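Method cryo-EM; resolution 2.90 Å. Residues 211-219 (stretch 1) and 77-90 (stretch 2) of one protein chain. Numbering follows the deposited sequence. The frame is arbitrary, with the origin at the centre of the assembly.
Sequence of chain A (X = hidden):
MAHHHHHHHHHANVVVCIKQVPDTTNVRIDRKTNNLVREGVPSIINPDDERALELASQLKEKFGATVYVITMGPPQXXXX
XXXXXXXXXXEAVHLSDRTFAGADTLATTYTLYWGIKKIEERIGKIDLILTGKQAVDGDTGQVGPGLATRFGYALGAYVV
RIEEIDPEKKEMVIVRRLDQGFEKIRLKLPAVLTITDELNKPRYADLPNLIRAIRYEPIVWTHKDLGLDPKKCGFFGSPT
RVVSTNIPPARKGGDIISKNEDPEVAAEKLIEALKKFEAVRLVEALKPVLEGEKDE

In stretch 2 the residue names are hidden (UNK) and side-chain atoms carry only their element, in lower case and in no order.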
ATOM      1  N   ILE A 211      28.900 -39.191   5.401  1.00 19.91           N
ATOM      2  CA  ILE A 211      28.228 -39.358   6.687  1.00 19.91           C
ATOM      3  C   ILE A 211      29.047 -38.713   7.795  1.00 19.91           C
ATOM      4  O   ILE A 211      28.499 -38.029   8.665  1.00 19.91           O
ATOM      5  CB  ILE A 211      27.960 -40.852   6.945  1.00 19.91           C
ATOM      6  CG1 ILE A 211      26.723 -41.284   6.165  1.00 19.91           C
ATOM      7  CG2 ILE A 211      27.817 -41.174   8.418  1.00 19.91           C
ATOM      8  CD1 ILE A 211      26.599 -42.750   6.006  1.00 19.91           C
ATOM      9  N   ARG A 212      30.374 -38.865   7.740  1.00 22.34           N
ATOM     10  CA  ARG A 212      31.256 -38.158   8.661  1.00 22.34           C
ATOM     11  C   ARG A 212      31.192 -36.650   8.454  1.00 22.34           C
ATOM     12  O   ARG A 212      31.348 -35.885   9.409  1.00 22.34           O
ATOM     13  CB  ARG A 212      32.693 -38.652   8.491  1.00 22.34           C
ATOM     14  CG  ARG A 212      33.654 -38.119   9.532  1.00 22.34           C
ATOM     15  CD  ARG A 212      35.098 -38.385   9.187  1.00 22.34           C
ATOM     16  NE  ARG A 212      35.951 -37.374   9.798  1.00 22.34           N
ATOM     17  CZ  ARG A 212      36.768 -36.581   9.119  1.00 22.34           C
ATOM     18  NH1 ARG A 212      36.864 -36.702   7.805  1.00 22.34           N
ATOM     19  NH2 ARG A 212      37.500 -35.681   9.757  1.00 22.34           N
ATOM     20  N   ALA A 213      30.937 -36.208   7.223  1.00 20.68           N
ATOM     21  CA  ALA A 213      30.798 -34.782   6.951  1.00 20.68           C
ATOM     22  C   ALA A 213      29.527 -34.206   7.552  1.00 20.68           C
ATOM     23  O   ALA A 213      29.485 -33.017   7.881  1.00 20.68           O
ATOM     24  CB  ALA A 213      30.813 -34.540   5.447  1.00 20.68           C
ATOM     25  N   ILE A 214      28.483 -35.020   7.697  1.00 19.74           N
ATOM     26  CA  ILE A 214      27.224 -34.528   8.245  1.00 19.74           C
ATOM     27  C   ILE A 214      27.331 -34.339   9.751  1.00 19.74           C
ATOM     28  O   ILE A 214      26.987 -33.279  10.282  1.00 19.74           O
ATOM     29  CB  ILE A 214      26.074 -35.479   7.871  1.00 19.74           C
ATOM     30  CG1 ILE A 214      25.804 -35.405   6.375  1.00 19.74           C
ATOM     31  CG2 ILE A 214      24.817 -35.111   8.607  1.00 19.74           C
ATOM     32  CD1 ILE A 214      25.269 -36.673   5.811  1.00 19.74           C
ATOM     33  N   ARG A 215      27.827 -35.346  10.460  1.00 22.75           N
ATOM     34  CA  ARG A 215      27.998 -35.229  11.907  1.00 22.75           C
ATOM     35  C   ARG A 215      29.384 -34.707  12.267  1.00 22.75           C
ATOM     36  O   ARG A 215      30.100 -35.279  13.083  1.00 22.75           O
ATOM     37  CB  ARG A 215      27.722 -36.569  12.577  1.00 22.75           C
ATOM     38  CG  ARG A 215      28.325 -37.758  11.874  1.00 22.75           C
ATOM     39  CD  ARG A 215      28.248 -39.003  12.725  1.00 22.75           C
ATOM     40  NE  ARG A 215      26.873 -39.423  12.952  1.00 22.75           N
ATOM     41  CZ  ARG A 215      26.362 -40.565  12.509  1.00 22.75           C
ATOM     42  NH1 ARG A 215      27.114 -41.401  11.812  1.00 22.75           N
ATOM     43  NH2 ARG A 215      25.098 -40.868  12.763  1.00 22.75           N
ATOM     44  N   TYR A 216      29.765 -33.589  11.657  1.00 25.73           N
ATOM     45  CA  TYR A 216      31.027 -32.930  11.942  1.00 25.73           C
ATOM     46  C   TYR A 216      30.762 -31.475  12.281  1.00 25.73           C
ATOM     47  O   TYR A 216      29.942 -30.819  11.636  1.00 25.73           O
ATOM     48  CB  TYR A 216      31.995 -33.006  10.762  1.00 25.73           C
ATOM     49  CG  TYR A 216      33.345 -32.421  11.076  1.00 25.73           C
ATOM     50  CD1 TYR A 216      34.228 -33.091  11.910  1.00 25.73           C
ATOM     51  CD2 TYR A 216      33.731 -31.195  10.557  1.00 25.73           C
ATOM     52  CE1 TYR A 216      35.458 -32.558  12.211  1.00 25.73           C
ATOM     53  CE2 TYR A 216      34.955 -30.656  10.857  1.00 25.73           C
ATOM     54  CZ  TYR A 216      35.812 -31.342  11.682  1.00 25.73           C
ATOM     55  OH  TYR A 216      37.034 -30.806  11.986  1.00 25.73           O
ATOM     56  N   GLU A 217      31.465 -30.975  13.291  1.00 29.91           N
ATOM     57  CA  GLU A 217      31.361 -29.580  13.681  1.00 29.91           C
ATOM     58  C   GLU A 217      32.695 -28.896  13.450  1.00 29.91           C
ATOM     59  O   GLU A 217      33.690 -29.267  14.092  1.00 29.91           O
ATOM     60  CB  GLU A 217      30.945 -29.460  15.141  1.00 29.91           C
ATOM     61  CG  GLU A 217      29.467 -29.698  15.366  1.00 29.91           C
ATOM     62  CD  GLU A 217      28.615 -28.571  14.830  1.00 29.91           C
ATOM     63  OE1 GLU A 217      29.080 -27.414  14.846  1.00 29.91           O
ATOM     64  OE2 GLU A 217      27.480 -28.844  14.391  1.00 29.91           O
ATOM     65  N   PRO A 218      32.770 -27.928  12.538  1.00 27.83           N
ATOM     66  CA  PRO A 218      34.031 -27.221  12.309  1.00 27.83           C
ATOM     67  C   PRO A 218      34.430 -26.368  13.500  1.00 27.83           C
ATOM     68  O   PRO A 218      33.588 -25.827  14.219  1.00 27.83           O
ATOM     69  CB  PRO A 218      33.729 -26.354  11.083  1.00 27.83           C
ATOM     70  CG  PRO A 218      32.256 -26.244  11.047  1.00 27.83           C
ATOM     71  CD  PRO A 218      31.743 -27.539  11.561  1.00 27.83           C
ATOM     72  N   ILE A 219      35.739 -26.266  13.705  1.00 29.19           N
ATOM     73  CA  ILE A 219      36.302 -25.532  14.832  1.00 29.19           C
ATOM     74  C   ILE A 219      36.089 -24.043  14.584  1.00 29.19           C
ATOM     75  O   ILE A 219      36.698 -23.466  13.680  1.00 29.19           O
ATOM     76  CB  ILE A 219      37.787 -25.853  15.017  1.00 29.19           C
ATOM     77  CG1 ILE A 219      38.005 -27.361  14.978  1.00 29.19           C
ATOM     78  CG2 ILE A 219      38.286 -25.294  16.325  1.00 29.19           C
ATOM     79  CD1 ILE A 219      39.440 -27.752  14.771  1.00 29.19           C
ATOM     80  N   UNK A  77      28.299 -20.334   6.558  1.00 29.50           N
ATOM     81  CA  UNK A  77      29.393 -20.942   5.817  1.00 29.50           C
ATOM     82  C   UNK A  77      30.005 -22.131   6.539  1.00 29.50           C
ATOM     83  O   UNK A  77      31.051 -22.623   6.112  1.00 29.50           O
ATOM     84  c   UNK A  77      30.476 -19.907   5.518  1.00 29.50           C
ATOM     85  N   UNK A  78      29.392 -22.598   7.624  1.00 29.57           N
ATOM     86  CA  UNK A  78      29.809 -23.861   8.214  1.00 29.57           C
ATOM     87  C   UNK A  78      29.286 -25.057   7.438  1.00 29.57           C
ATOM     88  O   UNK A  78      29.756 -26.174   7.666  1.00 29.57           O
ATOM     89  c   UNK A  78      27.571 -24.539  11.333  1.00 29.57           C
ATOM     90  n   UNK A  78      27.476 -26.990  11.718  1.00 29.57           N
ATOM     91  c   UNK A  78      29.350 -23.951   9.672  1.00 29.57           C
ATOM     92  c   UNK A  78      28.221 -25.735  12.002  1.00 29.57           C
ATOM     93  c   UNK A  78      27.931 -24.460   9.863  1.00 29.57           C
ATOM     94  N   UNK A  79      28.330 -24.848   6.531  1.00 28.92           N
ATOM     95  CA  UNK A  79      27.856 -25.928   5.681  1.00 28.92           C
ATOM     96  C   UNK A  79      28.763 -26.131   4.480  1.00 28.92           C
ATOM     97  O   UNK A  79      28.808 -27.232   3.923  1.00 28.92           O
ATOM     98  c   UNK A  79      25.329 -26.394   7.388  1.00 28.92           C
ATOM     99  o   UNK A  79      25.257 -27.577   6.991  1.00 28.92           O
ATOM    100  c   UNK A  79      26.426 -25.648   5.226  1.00 28.92           C
ATOM    101  c   UNK A  79      25.482 -25.283   6.360  1.00 28.92           C
ATOM    102  o   UNK A  79      25.276 -26.081   8.596  1.00 28.92           O
ATOM    103  N   UNK A  80      29.479 -25.086   4.063  1.00 25.30           N
ATOM    104  CA  UNK A  80      30.535 -25.264   3.078  1.00 25.30           C
ATOM    105  C   UNK A  80      31.721 -25.992   3.685  1.00 25.30           C
ATOM    106  O   UNK A  80      32.350 -26.826   3.029  1.00 25.30           O
ATOM    107  c   UNK A  80      30.972 -23.914   2.521  1.00 25.30           C
ATOM    108  N   UNK A  81      32.036 -25.698   4.943  1.00 24.90           N
ATOM    109  CA  UNK A  81      33.119 -26.398   5.616  1.00 24.90           C
ATOM    110  C   UNK A  81      32.787 -27.853   5.885  1.00 24.90           C
ATOM    111  O   UNK A  81      33.701 -28.668   6.012  1.00 24.90           O
ATOM    112  c   UNK A  81      34.404 -24.530   6.729  1.00 24.90           C
ATOM    113  c   UNK A  81      33.459 -25.701   6.924  1.00 24.90           C
ATOM    114  c   UNK A  81      34.377 -23.676   7.953  1.00 24.90           C
ATOM    115  c   UNK A  81      35.796 -25.039   6.456  1.00 24.90           C
ATOM    116  N   UNK A  82      31.506 -28.196   5.974  1.00 25.78           N
ATOM    117  CA  UNK A  82      31.140 -29.598   6.090  1.00 25.78           C
ATOM    118  C   UNK A  82      31.173 -30.295   4.741  1.00 25.78           C
ATOM    119  O   UNK A  82      31.473 -31.486   4.679  1.00 25.78           O
ATOM    120  c   UNK A  82      28.416 -29.107   8.754  1.00 25.78           C
ATOM    121  c   UNK A  82      27.551 -30.336   8.854  1.00 25.78           C
ATOM    122  c   UNK A  82      29.784 -29.456   8.223  1.00 25.78           C
ATOM    123  n   UNK A  82      26.647 -30.267  10.030  1.00 25.78           N
ATOM    124  c   UNK A  82      29.762 -29.729   6.736  1.00 25.78           C
ATOM    125  N   UNK A  83      30.910 -29.575   3.651  1.00 24.30           N
ATOM    126  CA  UNK A  83      31.031 -30.173   2.327  1.00 24.30           C
ATOM    127  C   UNK A  83      32.476 -30.405   1.912  1.00 24.30           C
ATOM    128  O   UNK A  83      32.716 -31.141   0.953  1.00 24.30           O
ATOM    129  c   UNK A  83      28.833 -29.367   1.383  1.00 24.30           C
ATOM    130  o   UNK A  83      28.172 -28.354   1.078  1.00 24.30           O
ATOM    131  c   UNK A  83      30.338 -29.299   1.287  1.00 24.30           C
ATOM    132  o   UNK A  83      28.308 -30.434   1.762  1.00 24.30           O
ATOM    133  N   UNK A  84      33.437 -29.790   2.600  1.00 23.24           N
ATOM    134  CA  UNK A  84      34.844 -30.041   2.336  1.00 23.24           C
ATOM    135  C   UNK A  84      35.347 -31.279   3.061  1.00 23.24           C
ATOM    136  O   UNK A  84      36.313 -31.901   2.613  1.00 23.24           O
ATOM    137  c   UNK A  84      35.669 -28.827   2.744  1.00 23.24           C
ATOM    138  N   UNK A  85      34.715 -31.647   4.177  1.00 23.43           N
ATOM    139  CA  UNK A  85      35.082 -32.865   4.887  1.00 23.43           C
ATOM    140  C   UNK A  85      34.578 -34.095   4.141  1.00 23.43           C
ATOM    141  O   UNK A  85      35.123 -35.193   4.307  1.00 23.43           O
ATOM    142  c   UNK A  85      35.044 -31.479   6.973  1.00 23.43           C
ATOM    143  c   UNK A  85      34.558 -32.772   6.335  1.00 23.43           C
ATOM    144  c   UNK A  85      36.547 -31.359   7.030  1.00 23.43           C
ATOM    145  c   UNK A  85      35.062 -33.897   7.210  1.00 23.43           C
ATOM    146  N   UNK A  86      33.581 -33.927   3.267  1.00 22.37           N
ATOM    147  CA  UNK A  86      33.104 -35.020   2.428  1.00 22.37           C
ATOM    148  C   UNK A  86      34.151 -35.495   1.430  1.00 22.37           C
ATOM    149  O   UNK A  86      34.062 -36.628   0.953  1.00 22.37           O
ATOM    150  c   UNK A  86      31.842 -34.595   1.685  1.00 22.37           C
ATOM    151  N   UNK A  87      35.148 -34.667   1.118  1.00 22.09           N
ATOM    152  CA  UNK A  87      36.258 -35.079   0.273  1.00 22.09           C
ATOM    153  C   UNK A  87      37.209 -36.041   0.970  1.00 22.09           C
ATOM    154  O   UNK A  87      38.044 -36.650   0.296  1.00 22.09           O
ATOM    155  c   UNK A  87      35.242 -31.804  -3.462  1.00 22.09           C
ATOM    156  c   UNK A  87      37.038 -33.856  -0.194  1.00 22.09           C
ATOM    157  c   UNK A  87      34.937 -31.440  -2.170  1.00 22.09           C
ATOM    158  c   UNK A  87      36.124 -32.831  -3.697  1.00 22.09           C
ATOM    159  c   UNK A  87      36.703 -33.494  -2.638  1.00 22.09           C
ATOM    160  c   UNK A  87      35.519 -32.105  -1.116  1.00 22.09           C
ATOM    161  c   UNK A  87      36.406 -33.138  -1.338  1.00 22.09           C
ATOM    162  N   UNK A  88      37.110 -36.192   2.278  1.00 24.64           N
ATOM    163  CA  UNK A  88      37.997 -37.041   3.029  1.00 24.64           C
ATOM    164  C   UNK A  88      38.995 -36.307   3.883  1.00 24.64           C
ATOM    165  O   UNK A  88      39.959 -36.927   4.342  1.00 24.64           O
ATOM    166  N   UNK A  89      38.791 -35.020   4.120  1.00 24.73           N
ATOM    167  CA  UNK A  89      39.764 -34.179   4.789  1.00 24.73           C
ATOM    168  C   UNK A  89      39.722 -34.412   6.295  1.00 24.73           C
ATOM    169  O   UNK A  89      38.768 -34.975   6.833  1.00 24.73           O
ATOM    170  c   UNK A  89      39.491 -32.713   4.472  1.00 24.73           C
ATOM    171  c   UNK A  89      40.195 -32.085   3.271  1.00 24.73           C
ATOM    172  c   UNK A  89      39.828 -30.634   3.216  1.00 24.73           C
ATOM    173  c   UNK A  89      39.881 -32.748   1.946  1.00 24.73           C
ATOM    174  N   UNK A  90      40.778 -33.973   6.979  1.00 27.89           N
ATOM    175  CA  UNK A  90      40.852 -34.204   8.417  1.00 27.89           C
ATOM    176  C   UNK A  90      39.983 -33.229   9.196  1.00 27.89           C
ATOM    177  O   UNK A  90      39.025 -33.633   9.861  1.00 27.89           O
ATOM    178  c   UNK A  90      42.300 -34.122   8.903  1.00 27.89           C
ATOM    179  c   UNK A  90      43.056 -35.409   8.682  1.00 27.89           C
ATOM    180  o   UNK A  90      42.420 -36.481   8.717  1.00 27.89           O
ATOM    181  o   UNK A  90      44.285 -35.357   8.485  1.00 27.89           O
TER

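Position 77 carries a single side-chain carbon, out of reach of stretch 1: Ala77. At 78 four carbons run in a row to a nitrogen, a lysine; from Lys78, NZ reaches Glu217 OE2 at 3.3 Å in a hydrogen-bonded salt bridge, while CB lies 3.9 Å from Pro218 CG, so the stem packs and the tip pairs charge. Position 79 has three carbons, the third bearing two oxygens, and its CA-to-CB bond points away; it is Glu79. One carbon at 80, again out of reach, gives Ala80.

Position 81 has four carbons forked at the second, hence Leu81, whose CD1 sits 4.2 Å from Pro218 CB. At 82 another four-carbon row ends in nitrogen. This is Lys82: it starts sideways, but its end comes nearer, and NZ donates to Ile214 O at 3.0 Å, serving a backbone carbonyl where the helix of stretch 1 runs out. On the way, CG passes 3.7 Å from Tyr216 O.

Position 83 shows two carbons, the second with two oxygens, and touches nothing across the gap: Asp83. The lone carbon at 84 lies sideways and equally free of contact, Ala84. At 85 four carbons fork at the first, one arm two carbons long, which spells isoleucine. Ile85 CG1 is 3.8 Å from Tyr216 CD2; its CG2 lies over one face of the Tyr216 ring and also over one face of the Arg212 guanidinium, 3.4 Å from NH1.

A single carbon at 86 means Ala86, its CB 3.9 Å from Ala213 CB. Position 87 has one carbon and a six-carbon ring, beyond reach: Phe87. No side-chain atom exists at 88, and phi is positive; a CB would jam against the preceding carbonyl O, so Gly88 fits, closing a type I turn from Ile85. Position 89 forks at its second carbon of four, Leu89, but its contribution is backbone: its O accepts from Arg212 NH1 at 2.7 Å. Two carbons and two oxygens at 90 give Asp90, whose CA-to-CB bond points away while its O takes a weak bond from Arg212 NH2 at 2.6 Å.

The rule is a small residue where backbones meet: Ala213 lets stretch 2 come close, with Lys82, Ile85 and Ala86 gathered round it. Ala213 and Ala86 bring their CA atoms to 5.1 Å, and Ala213 CB rests 3.2 Å from Lys82 O. Beside this close point Ile85 packs on Tyr216; farther along, Leu81 and Lys78 meet Pro218. Both lysines and Arg212 reach across to the other stretch, spending their charged ends on carbonyls and one carboxylate.

Stretch 2, residues 77-90: AKEALKDAIAFGLD
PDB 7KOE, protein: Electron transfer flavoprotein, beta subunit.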